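Local coordinates for protein lactoylglutathione lyase (Pseudomonas aeruginosa, PDB 4MTS) that belongs to the glyoxalase/bleomycin resistance/dioxygenase superfamily and, as a dimer, holds nickel(II) in a metal site built from both of its subunits, at residues 74-80 with 120-126; 82-86 with 98-102; 17-21 with 113-117. One frame throughout, in Å; residues are numbered along the deposited sequence.

Contact 1 (74-80 with 120-126); sequences HLAIEVE and KVELIQK. With NI (nickel (II) ion), chain E.
Two of the six ligand atoms of a nickel site come from two adjacent parallel strands, 74-79 and 120-125, whose short axes approach to 4.5 Å at 27°. Both backbones are extended, paired in register from Leu-75 with Val-121 to Val-79 with Gln-125; Ala-76 CA and Glu-122 CA are 4.3 Å apart. Leu-75, Ile-77 and Val-79 each use both N and O toward 120-126: Leu-75 N to Lys-120 O (3.2 Å), Glu-122 N to Leu-75 O (2.8 Å), Ile-77 N to Glu-122 O (2.7 Å), Ile-124 N to Ile-77 O (3.0 Å), Val-79 N to Ile-124 O (3.0 Å) and Lys-126 N to Val-79 O (2.8 Å). On one face His-74 (chi1 p) and Glu-122 (chi1 and chi2 t) bring His-74 NE2 and Glu-122 OE1 each to 2.1 Å from NI, and Ala-76 CB lies 3.5 Å from Glu-122 OE1. His-5 and Glu-56 of the second subunit also bind this ion, and its strand extends the sheet antiparallel beyond 74-78. On the face of Leu-75, Ile-77 and Val-79 packing is mostly apolar: Ile-77 CD1 meets Val-121 CG1 at 3.6 Å, Val-79 CG1 meets Leu-123 CD2 at 4.2 Å. A water bridges Glu-80 O (2.6 Å) and Lys-126 O (2.9 Å). Such a metal site at the subunit interface is typical of dimeric glyoxalase I-type members of the superfamily.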
ATOM      1  N   HIS A  74      -2.425  -0.605   6.420  1.00  8.58           N
ATOM      2  CA  HIS A  74      -1.278   0.221   6.711  1.00  8.18           C
ATOM      3  C   HIS A  74      -0.195   0.006   5.712  1.00 10.32           C
ATOM      4  O   HIS A  74      -0.307  -0.858   4.837  1.00 10.19           O
ATOM      5  CB  HIS A  74      -0.728  -0.174   8.096  1.00  8.36           C
ATOM      6  CG  HIS A  74      -0.468  -1.655   8.246  1.00 10.80           C
ATOM      7  ND1 HIS A  74      -1.355  -2.458   8.939  1.00 12.37           N
ATOM      8  CD2 HIS A  74       0.577  -2.412   7.829  1.00 10.64           C
ATOM      9  CE1 HIS A  74      -0.834  -3.684   8.906  1.00 11.07           C
ATOM     10  NE2 HIS A  74       0.325  -3.704   8.252  1.00 10.83           N
ATOM     11  N   LEU A  75       0.845   0.839   5.825  1.00  7.93           N
ATOM     12  CA  LEU A  75       2.063   0.696   5.070  1.00  7.08           C
ATOM     13  C   LEU A  75       3.116   0.294   6.140  1.00 11.07           C
ATOM     14  O   LEU A  75       3.245   0.955   7.171  1.00 11.49           O
ATOM     15  CB  LEU A  75       2.469   2.043   4.400  1.00  6.94           C
ATOM     16  CG  LEU A  75       3.766   1.894   3.540  1.00 11.11           C
ATOM     17  CD1 LEU A  75       3.478   1.148   2.233  1.00 11.80           C
ATOM     18  CD2 LEU A  75       4.337   3.280   3.164  1.00 15.53           C
ATOM     19  N   ALA A  76       3.850  -0.775   5.908  1.00  8.84           N
ATOM     20  CA  ALA A  76       4.841  -1.218   6.881  1.00  9.13           C
ATOM     21  C   ALA A  76       6.247  -0.849   6.395  1.00 13.16           C
ATOM     22  O   ALA A  76       6.571  -1.005   5.218  1.00 10.01           O
ATOM     23  CB  ALA A  76       4.746  -2.718   7.082  1.00 10.21           C
ATOM     24  N   ILE A  77       7.079  -0.371   7.321  1.00  9.49           N
ATOM     25  CA  ILE A  77       8.468   0.041   7.032  1.00  9.09           C
ATOM     26  C   ILE A  77       9.453  -0.683   7.963  1.00 13.31           C
ATOM     27  O   ILE A  77       9.186  -0.833   9.146  1.00 13.72           O
ATOM     28  CB  ILE A  77       8.596   1.585   7.125  1.00 12.69           C
ATOM     29  CG1 ILE A  77       7.669   2.260   6.066  1.00 13.78           C
ATOM     30  CG2 ILE A  77      10.050   2.039   6.896  1.00 13.89           C
ATOM     31  CD1 ILE A  77       7.399   3.717   6.368  1.00 24.16           C
ATOM     32  N   GLU A  78      10.547  -1.168   7.400  1.00 12.49           N
ATOM     33  CA  GLU A  78      11.589  -1.832   8.173  1.00 13.62           C
ATOM     34  C   GLU A  78      12.473  -0.765   8.785  1.00 18.39           C
ATOM     35  O   GLU A  78      12.904   0.130   8.080  1.00 17.52           O
ATOM     36  CB  GLU A  78      12.397  -2.788   7.286  1.00 15.27           C
ATOM     37  CG  GLU A  78      13.515  -3.499   8.026  1.00 25.47           C
ATOM     38  CD  GLU A  78      14.171  -4.540   7.146  1.00 32.40           C
ATOM     39  OE1 GLU A  78      14.862  -4.155   6.175  1.00 21.22           O
ATOM     40  OE2 GLU A  78      13.899  -5.739   7.361  1.00 29.26           O
ATOM     41  N   VAL A  79      12.715  -0.841  10.104  1.00 17.50           N
ATOM     42  CA  VAL A  79      13.541   0.161  10.800  1.00 17.35           C
ATOM     43  C   VAL A  79      14.674  -0.512  11.613  1.00 21.54           C
ATOM     44  O   VAL A  79      14.534  -1.659  12.036  1.00 18.99           O
ATOM     45  CB  VAL A  79      12.695   1.120  11.688  1.00 20.38           C
ATOM     46  CG1 VAL A  79      11.704   1.938  10.861  1.00 20.12           C
ATOM     47  CG2 VAL A  79      11.973   0.371  12.812  1.00 20.42           C
ATOM     48  N   GLU A  80      15.771   0.216  11.847  1.00 19.86           N
ATOM     49  CA  GLU A  80      16.907  -0.289  12.633  1.00 20.74           C
ATOM     50  C   GLU A  80      16.509  -0.445  14.108  1.00 24.17           C
ATOM     51  O   GLU A  80      16.819  -1.463  14.734  1.00 24.78           O
ATOM     52  CB  GLU A  80      18.101   0.680  12.487  1.00 23.31           C
ATOM     53  CG  GLU A  80      19.445   0.026  12.769  1.00 39.95           C
ATOM     54  CD  GLU A  80      20.621   0.983  12.836  1.00 61.46           C
ATOM     55  OE1 GLU A  80      21.592   0.780  12.073  1.00 62.66           O
ATOM     56  OE2 GLU A  80      20.579   1.930  13.656  1.00 57.43           O
ATOM     57  N   LYS A 120      -2.216   4.665   8.926  1.00  9.20           N
ATOM     58  CA  LYS A 120      -1.348   3.911   9.828  1.00  8.64           C
ATOM     59  C   LYS A 120      -0.075   3.455   9.168  1.00 12.80           C
ATOM     60  O   LYS A 120      -0.098   2.943   8.036  1.00 12.88           O
ATOM     61  CB  LYS A 120      -2.103   2.654  10.349  1.00 12.11           C
ATOM     62  CG  LYS A 120      -3.236   3.009  11.316  1.00 24.67           C
ATOM     63  CD  LYS A 120      -3.832   1.764  11.964  1.00 47.27           C
ATOM     64  CE  LYS A 120      -5.150   2.051  12.652  1.00 62.00           C
ATOM     65  NZ  LYS A 120      -5.970   0.819  12.825  1.00 68.15           N
ATOM     66  N   VAL A 121       1.047   3.664   9.863  1.00  9.51           N
ATOM     67  CA  VAL A 121       2.367   3.226   9.426  1.00  8.63           C
ATOM     68  C   VAL A 121       2.876   2.239  10.457  1.00 13.69           C
ATOM     69  O   VAL A 121       2.999   2.565  11.639  1.00 11.99           O
ATOM     70  CB  VAL A 121       3.357   4.410   9.198  1.00 13.65           C
ATOM     71  CG1 VAL A 121       4.732   3.888   8.815  1.00 14.97           C
ATOM     72  CG2 VAL A 121       2.827   5.377   8.141  1.00 13.73           C
ATOM     73  N   GLU A 122       3.133   1.020  10.008  1.00 10.38           N
ATOM     74  CA  GLU A 122       3.641  -0.040  10.874  1.00 11.22           C
ATOM     75  C   GLU A 122       5.154  -0.055  10.785  1.00 15.72           C
ATOM     76  O   GLU A 122       5.731  -0.182   9.692  1.00 15.50           O
ATOM     77  CB  GLU A 122       3.052  -1.381  10.396  1.00 12.45           C
ATOM     78  CG  GLU A 122       3.475  -2.602  11.219  1.00 16.45           C
ATOM     79  CD  GLU A 122       2.723  -3.847  10.799  1.00 22.67           C
ATOM     80  OE1 GLU A 122       2.846  -4.237   9.620  1.00 12.15           O
ATOM     81  OE2 GLU A 122       1.921  -4.366  11.611  1.00 26.59           O
ATOM     82  N   LEU A 123       5.807   0.057  11.931  1.00 10.65           N
ATOM     83  CA  LEU A 123       7.276  -0.038  11.975  1.00 11.04           C
ATOM     84  C   LEU A 123       7.666  -1.422  12.463  1.00 15.45           C
ATOM     85  O   LEU A 123       7.168  -1.865  13.492  1.00 16.14           O
ATOM     86  CB  LEU A 123       7.862   1.032  12.914  1.00 10.95           C
ATOM     87  CG  LEU A 123       7.429   2.467  12.697  1.00 15.74           C
ATOM     88  CD1 LEU A 123       8.120   3.397  13.720  1.00 17.57           C
ATOM     89  CD2 LEU A 123       7.687   2.930  11.252  1.00 16.82           C
ATOM     90  N   ILE A 124       8.529  -2.109  11.726  1.00 13.16           N
ATOM     91  CA  ILE A 124       8.971  -3.461  12.094  1.00 12.38           C
ATOM     92  C   ILE A 124      10.474  -3.442  12.220  1.00 17.84           C
ATOM     93  O   ILE A 124      11.176  -3.153  11.253  1.00 17.45           O
ATOM     94  CB  ILE A 124       8.464  -4.548  11.111  1.00 15.29           C
ATOM     95  CG1 ILE A 124       6.930  -4.459  10.963  1.00 14.96           C
ATOM     96  CG2 ILE A 124       8.915  -5.965  11.615  1.00 16.27           C
ATOM     97  CD1 ILE A 124       6.265  -5.504   9.967  1.00 18.90           C
ATOM     98  N   GLN A 125      10.978  -3.684  13.427  1.00 16.39           N
ATOM     99  CA  GLN A 125      12.421  -3.654  13.670  1.00 17.53           C
ATOM    100  C   GLN A 125      13.168  -4.759  12.934  1.00 23.53           C
ATOM    101  O   GLN A 125      12.793  -5.926  13.037  1.00 24.55           O
ATOM    102  CB  GLN A 125      12.698  -3.726  15.182  1.00 18.80           C
ATOM    103  CG  GLN A 125      14.170  -3.490  15.533  1.00 24.84           C
ATOM    104  CD  GLN A 125      14.233  -3.065  16.965  1.00 31.47           C
ATOM    105  OE1 GLN A 125      13.555  -2.119  17.377  1.00 21.88           O
ATOM    106  NE2 GLN A 125      14.981  -3.802  17.762  1.00 26.29           N
ATOM    107  N   LYS A 126      14.247  -4.392  12.221  1.00 23.67           N
ATOM    108  CA  LYS A 126      15.104  -5.297  11.443  1.00 25.59           C
ATOM    109  C   LYS A 126      15.610  -6.459  12.282  1.00 35.40           C
ATOM    110  O   LYS A 126      15.986  -6.271  13.446  1.00 34.87           O
ATOM    111  CB  LYS A 126      16.270  -4.528  10.805  1.00 28.62           C
ATOM    112  CG  LYS A 126      16.818  -5.192   9.542  1.00 48.86           C
ATOM    113  CD  LYS A 126      17.872  -4.331   8.861  1.00 61.01           C
ATOM    114  CE  LYS A 126      18.755  -5.146   7.947  1.00 74.18           C
ATOM    115  NZ  LYS A 126      19.773  -4.303   7.263  1.00 85.94           N
TER
HETATM  116 NI    NI E 203       1.592  -5.435   8.402  1.00 12.46          NI
HETATM  117  O   HOH W   1      17.533  -3.847  13.849  1.00 40.14           O

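Contact 2 (82-86 with 98-102); sequences AAVTC and REAGL
The first turn of helix 82-91 rests on the corner where strand 95-99 gives way to 101-102, with Ala-83 CA and Ala-100 CA 5.1 Å apart. This is helix-on-sheet packing within the beta-alpha-beta-beta-beta module of the glyoxalase superfamily, the helix following strand 72-79. Segment 82-86 is regular helix, closed by Cys-86 N to Ala-82 O at 2.9 Å; residues 98-102 are extended but kinked at Arg-98 and Ala-100. The CB of Ala-100 points at the helix and sits 3.4 Å from Ala-83 N, 3.7 Å from Ala-82 CB and 4.1 Å from Ala-83 CB. Cys-86 (chi1 m) aims its thiol at the same corner, SG lying 3.9 Å from Ala-100 N and 4.4 Å from Ala-100 CB. Glu-99 starts out sideways but, with chi1 t and chi2 p, folds back so that OE1 comes to 3.5 Å from Cys-86 CB; OE1 also forms a salt bridge with Arg-90 of the helix. A water donates to Ala-83 O (2.7 Å) and Glu-99 OE2 (2.6 Å). Arg-98, t through chi3, reaches across the corner to strand 101-102, NH2 bonding Leu-102 O at 2.8 Å and NH1 weakly Gly-101 O at 3.5 Å. Small side chains thus allow close approach, while the polar link between the segments runs through water and Ala-100 N is buried without a partner.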
ATOM      1  N   ALA A  82      12.945   0.561  16.368  1.00 20.85           N
ATOM      2  CA  ALA A  82      11.596   1.102  16.442  1.00 18.96           C
ATOM      3  C   ALA A  82      11.399   2.138  17.545  1.00 21.13           C
ATOM      4  O   ALA A  82      10.712   3.128  17.312  1.00 18.24           O
ATOM      5  CB  ALA A  82      10.583  -0.026  16.558  1.00 18.93           C
ATOM      6  N   ALA A  83      12.030   1.955  18.730  1.00 19.71           N
ATOM      7  CA  ALA A  83      11.907   2.945  19.813  1.00 20.36           C
ATOM      8  C   ALA A  83      12.506   4.294  19.384  1.00 22.52           C
ATOM      9  O   ALA A  83      11.943   5.334  19.699  1.00 21.12           O
ATOM     10  CB  ALA A  83      12.595   2.448  21.083  1.00 21.02           C
ATOM     11  N   VAL A  84      13.624   4.252  18.653  1.00 20.42           N
ATOM     12  CA  VAL A  84      14.304   5.459  18.146  1.00 20.85           C
ATOM     13  C   VAL A  84      13.415   6.177  17.094  1.00 23.41           C
ATOM     14  O   VAL A  84      13.221   7.391  17.175  1.00 22.00           O
ATOM     15  CB  VAL A  84      15.722   5.135  17.629  1.00 25.32           C
ATOM     16  CG1 VAL A  84      16.292   6.291  16.809  1.00 24.85           C
ATOM     17  CG2 VAL A  84      16.658   4.787  18.792  1.00 25.26           C
ATOM     18  N   THR A  85      12.857   5.423  16.142  1.00 19.26           N
ATOM     19  CA  THR A  85      11.952   6.023  15.144  1.00 17.98           C
ATOM     20  C   THR A  85      10.711   6.646  15.820  1.00 20.78           C
ATOM     21  O   THR A  85      10.314   7.746  15.440  1.00 18.12           O
ATOM     22  CB  THR A  85      11.666   5.041  14.016  1.00 18.18           C
ATOM     23  OG1 THR A  85      12.918   4.561  13.562  1.00 19.73           O
ATOM     24  CG2 THR A  85      10.933   5.690  12.823  1.00 19.28           C
ATOM     25  N   CYS A  86      10.127   5.974  16.857  1.00 18.77           N
ATOM     26  CA  CYS A  86       8.982   6.507  17.600  1.00 18.18           C
ATOM     27  C   CYS A  86       9.316   7.819  18.273  1.00 22.85           C
ATOM     28  O   CYS A  86       8.510   8.744  18.245  1.00 21.50           O
ATOM     29  CB  CYS A  86       8.488   5.495  18.628  1.00 18.14           C
ATOM     30  SG  CYS A  86       7.606   4.095  17.907  1.00 21.43           S
ATOM     31  N   ARG A  98       1.017   3.227  18.932  1.00 16.44           N
ATOM     32  CA  ARG A  98       1.501   2.054  19.653  1.00 15.72           C
ATOM     33  C   ARG A  98       3.009   2.134  19.681  1.00 20.07           C
ATOM     34  O   ARG A  98       3.657   2.034  18.626  1.00 17.45           O
ATOM     35  CB  ARG A  98       1.002   0.728  19.014  1.00 17.79           C
ATOM     36  CG  ARG A  98       1.461  -0.507  19.772  1.00 21.11           C
ATOM     37  CD  ARG A  98       1.298  -1.787  18.981  1.00 39.03           C
ATOM     38  NE  ARG A  98       1.503  -2.980  19.816  1.00 54.12           N
ATOM     39  CZ  ARG A  98       2.686  -3.523  20.098  1.00 71.46           C
ATOM     40  NH1 ARG A  98       3.807  -2.975  19.638  1.00 58.97           N
ATOM     41  NH2 ARG A  98       2.759  -4.611  20.852  1.00 61.06           N
ATOM     42  N   GLU A  99       3.575   2.338  20.903  1.00 17.09           N
ATOM     43  CA  GLU A  99       4.998   2.442  21.164  1.00 16.93           C
ATOM     44  C   GLU A  99       5.648   1.109  20.888  1.00 21.16           C
ATOM     45  O   GLU A  99       5.043   0.060  21.134  1.00 19.66           O
ATOM     46  CB  GLU A  99       5.247   2.868  22.651  1.00 18.88           C
ATOM     47  CG  GLU A  99       6.713   2.882  23.106  1.00 29.08           C
ATOM     48  CD  GLU A  99       7.640   3.786  22.307  1.00 35.42           C
ATOM     49  OE1 GLU A  99       7.154   4.819  21.791  1.00 30.55           O
ATOM     50  OE2 GLU A  99       8.836   3.444  22.155  1.00 26.22           O
ATOM     51  N   ALA A 100       6.883   1.152  20.398  1.00 17.83           N
ATOM     52  CA  ALA A 100       7.747   0.006  20.140  1.00 17.65           C
ATOM     53  C   ALA A 100       7.739  -0.998  21.303  1.00 22.76           C
ATOM     54  O   ALA A 100       7.883  -0.621  22.477  1.00 21.62           O
ATOM     55  CB  ALA A 100       9.162   0.484  19.906  1.00 19.20           C
ATOM     56  N   GLY A 101       7.518  -2.252  20.957  1.00 20.57           N
ATOM     57  CA  GLY A 101       7.448  -3.353  21.911  1.00 21.41           C
ATOM     58  C   GLY A 101       7.143  -4.639  21.188  1.00 26.17           C
ATOM     59  O   GLY A 101       6.857  -4.613  19.989  1.00 22.43           O
ATOM     60  N   LEU A 102       7.193  -5.779  21.893  1.00 26.53           N
ATOM     61  CA  LEU A 102       6.914  -7.055  21.224  1.00 28.60           C
ATOM     62  C   LEU A 102       5.462  -7.153  20.789  1.00 36.81           C
ATOM     63  O   LEU A 102       4.579  -6.669  21.495  1.00 34.68           O
ATOM     64  CB  LEU A 102       7.333  -8.271  22.076  1.00 28.71           C
ATOM     65  CG  LEU A 102       8.836  -8.425  22.393  1.00 33.98           C
ATOM     66  CD1 LEU A 102       9.097  -9.694  23.202  1.00 33.86           C
ATOM     67  CD2 LEU A 102       9.671  -8.533  21.145  1.00 38.30           C
TER
HETATM   68  O   HOH W   2      10.345   5.553  21.917  1.00 29.91           O

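Contact 3 (17-21 with 113-117); sequences LEFYT and LEDPD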
ATOM      1  N   LEU A  17       4.119  15.255   2.941  1.00  9.20           N
ATOM      2  CA  LEU A  17       5.533  15.146   2.586  1.00  9.32           C
ATOM      3  C   LEU A  17       6.454  15.427   3.780  1.00 13.32           C
ATOM      4  O   LEU A  17       7.471  14.758   3.944  1.00 13.10           O
ATOM      5  CB  LEU A  17       5.867  16.106   1.406  1.00 10.43           C
ATOM      6  CG  LEU A  17       5.282  15.657   0.040  1.00 14.71           C
ATOM      7  CD1 LEU A  17       5.561  16.696  -1.049  1.00 17.00           C
ATOM      8  CD2 LEU A  17       5.846  14.316  -0.419  1.00 15.33           C
ATOM      9  N   GLU A  18       6.085  16.387   4.617  1.00  9.98           N
ATOM     10  CA  GLU A  18       6.904  16.708   5.792  1.00 11.00           C
ATOM     11  C   GLU A  18       6.985  15.473   6.700  1.00 15.29           C
ATOM     12  O   GLU A  18       8.061  15.148   7.165  1.00 13.96           O
ATOM     13  CB  GLU A  18       6.291  17.878   6.563  1.00 13.44           C
ATOM     14  CG  GLU A  18       6.354  19.201   5.811  1.00 29.58           C
ATOM     15  CD  GLU A  18       7.741  19.532   5.294  1.00 59.03           C
ATOM     16  OE1 GLU A  18       8.669  19.652   6.123  1.00 35.51           O
ATOM     17  OE2 GLU A  18       7.921  19.566   4.056  1.00 62.82           O
ATOM     18  N   PHE A  19       5.865  14.785   6.910  1.00 12.64           N
ATOM     19  CA  PHE A  19       5.879  13.555   7.727  1.00 11.76           C
ATOM     20  C   PHE A  19       6.770  12.497   7.103  1.00 13.24           C
ATOM     21  O   PHE A  19       7.632  11.955   7.789  1.00 13.18           O
ATOM     22  CB  PHE A  19       4.455  13.019   7.911  1.00 12.87           C
ATOM     23  CG  PHE A  19       4.384  11.670   8.593  1.00 14.42           C
ATOM     24  CD1 PHE A  19       4.424  11.569   9.984  1.00 18.31           C
ATOM     25  CD2 PHE A  19       4.247  10.503   7.851  1.00 15.38           C
ATOM     26  CE1 PHE A  19       4.365  10.317  10.617  1.00 18.67           C
ATOM     27  CE2 PHE A  19       4.198   9.252   8.483  1.00 17.44           C
ATOM     28  CZ  PHE A  19       4.256   9.164   9.860  1.00 16.42           C
ATOM     29  N   TYR A  20       6.495  12.102   5.828  1.00  8.09           N
ATOM     30  CA  TYR A  20       7.267  11.034   5.216  1.00  8.67           C
ATOM     31  C   TYR A  20       8.750  11.295   5.114  1.00 12.76           C
ATOM     32  O   TYR A  20       9.540  10.375   5.335  1.00 11.87           O
ATOM     33  CB  TYR A  20       6.637  10.573   3.876  1.00  9.86           C
ATOM     34  CG  TYR A  20       5.328   9.862   4.163  1.00 10.41           C
ATOM     35  CD1 TYR A  20       5.318   8.553   4.639  1.00 12.25           C
ATOM     36  CD2 TYR A  20       4.114  10.539   4.081  1.00 10.40           C
ATOM     37  CE1 TYR A  20       4.121   7.914   4.971  1.00 12.54           C
ATOM     38  CE2 TYR A  20       2.918   9.928   4.452  1.00 10.58           C
ATOM     39  CZ  TYR A  20       2.926   8.600   4.865  1.00 13.87           C
ATOM     40  OH  TYR A  20       1.741   7.973   5.193  1.00 13.81           O
ATOM     41  N   THR A  21       9.133  12.556   4.825  1.00 11.60           N
ATOM     42  CA  THR A  21      10.555  12.870   4.697  1.00 11.80           C
ATOM     43  C   THR A  21      11.222  13.128   6.032  1.00 16.17           C
ATOM     44  O   THR A  21      12.359  12.712   6.191  1.00 18.18           O
ATOM     45  CB  THR A  21      10.817  14.060   3.732  1.00 13.40           C
ATOM     46  OG1 THR A  21      10.200  15.235   4.271  1.00 14.58           O
ATOM     47  CG2 THR A  21      10.331  13.791   2.322  1.00 15.43           C
ATOM     48  N   LEU A 113       2.640   4.289  13.856  1.00 13.74           N
ATOM     49  CA  LEU A 113       2.547   5.749  13.785  1.00 12.92           C
ATOM     50  C   LEU A 113       1.300   6.063  13.000  1.00 16.67           C
ATOM     51  O   LEU A 113       0.775   5.195  12.282  1.00 14.13           O
ATOM     52  CB  LEU A 113       3.747   6.335  12.994  1.00 13.34           C
ATOM     53  CG  LEU A 113       5.183   5.913  13.344  1.00 20.04           C
ATOM     54  CD1 LEU A 113       6.203   6.684  12.451  1.00 19.24           C
ATOM     55  CD2 LEU A 113       5.484   6.175  14.832  1.00 23.13           C
ATOM     56  N   GLU A 114       0.846   7.326  13.073  1.00 12.45           N
ATOM     57  CA  GLU A 114      -0.187   7.774  12.171  1.00 11.66           C
ATOM     58  C   GLU A 114       0.362   8.972  11.469  1.00 15.91           C
ATOM     59  O   GLU A 114       0.970   9.835  12.117  1.00 15.62           O
ATOM     60  CB  GLU A 114      -1.496   8.109  12.845  1.00 14.33           C
ATOM     61  CG  GLU A 114      -2.434   6.928  12.956  1.00 21.24           C
ATOM     62  CD  GLU A 114      -3.762   7.337  13.566  1.00 42.89           C
ATOM     63  OE1 GLU A 114      -4.560   6.435  13.908  1.00 45.79           O
ATOM     64  OE2 GLU A 114      -3.996   8.558  13.721  1.00 29.97           O
ATOM     65  N   ASP A 115       0.175   9.044  10.150  1.00 12.53           N
ATOM     66  CA  ASP A 115       0.619  10.222   9.402  1.00 10.08           C
ATOM     67  C   ASP A 115      -0.407  11.352   9.639  1.00 13.24           C
ATOM     68  O   ASP A 115      -1.442  11.153  10.318  1.00 12.31           O
ATOM     69  CB  ASP A 115       0.788   9.871   7.876  1.00  9.93           C
ATOM     70  CG  ASP A 115      -0.466   9.714   7.013  1.00 11.17           C
ATOM     71  OD1 ASP A 115      -1.583  10.020   7.498  1.00 11.24           O
ATOM     72  OD2 ASP A 115      -0.322   9.409   5.830  1.00 12.86           O
ATOM     73  N   PRO A 116      -0.171  12.569   9.104  1.00 12.14           N
ATOM     74  CA  PRO A 116      -1.113  13.677   9.365  1.00 12.95           C
ATOM     75  C   PRO A 116      -2.563  13.441   8.967  1.00 15.65           C
ATOM     76  O   PRO A 116      -3.470  13.993   9.597  1.00 15.94           O
ATOM     77  CB  PRO A 116      -0.488  14.859   8.604  1.00 14.57           C
ATOM     78  CG  PRO A 116       0.971  14.556   8.609  1.00 19.36           C
ATOM     79  CD  PRO A 116       1.010  13.052   8.357  1.00 15.59           C
ATOM     80  N   ASP A 117      -2.793  12.620   7.919  1.00 12.52           N
ATOM     81  CA  ASP A 117      -4.134  12.276   7.487  1.00 12.34           C
ATOM     82  C   ASP A 117      -4.743  11.128   8.303  1.00 16.15           C
ATOM     83  O   ASP A 117      -5.906  10.791   8.079  1.00 14.54           O
ATOM     84  CB  ASP A 117      -4.153  11.933   6.004  1.00 14.00           C
ATOM     85  CG  ASP A 117      -3.885  13.165   5.181  1.00 13.25           C
ATOM     86  OD1 ASP A 117      -4.861  13.840   4.799  1.00 13.02           O
ATOM     87  OD2 ASP A 117      -2.698  13.469   4.950  1.00 17.05           O
TER
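Apolar packing centres on Phe-19, which projects from helix 13-23 of the N-terminal module toward the end of strand 109-114 in the C-terminal module, so the contact joins the two halves of the chain. Its CZ lies 4.1 Å from Leu-113 CD1, and its CB touches Pro-116 CD at 3.5 Å. A CH-pi contact places Asp-115 CA almost squarely over the ring, 3.7 Å from the Phe-19 centroid and 7° off the normal; Asp-115 CB lies over the same ring, 3.5 Å from Phe-19 CD2. Tyr-94 meets Phe-19 edge-to-face from outside the two segments. Hydrogen bonding is concentrated on Asp-115, whose two carboxylate oxygens accept from different places: OD2 from Tyr-20 OH of the helix at 2.6 Å, OD1 from backbone of the turn leading into strand 120-125, Tyr-119 N and, weakly, Asp-117 N at 2.9 Å. A short, buried hydroxyl-carboxylate bond beside aromatic packing gives this joint a directional polar link as well as a hydrophobic one.

Contacts 1 and 3 are buried; contact 2 lies further out and is partly exposed. All three reach one sheet, in which strand 109-114 of contact 3 pairs antiparallel with strand 120-125 of contact 1 (Val-121 O to Leu-113 N, 2.8 Å) and also with 95-99 and 101-102 of contact 2. Each helix covers part of the sheet face that carries Val-121 and Leu-123: Val-121 meets Phe-19 and Tyr-20, whereas Leu-123 meets Thr-85 and Cys-86. Gln-125 OE1, 2.9 Å from Ala-82 N, ties contact 1 to contact 2. Backbone bonding and metal coordination distinguish contact 1, small-residue packing and water contact 2, aromatic packing and a carboxylate contact 3.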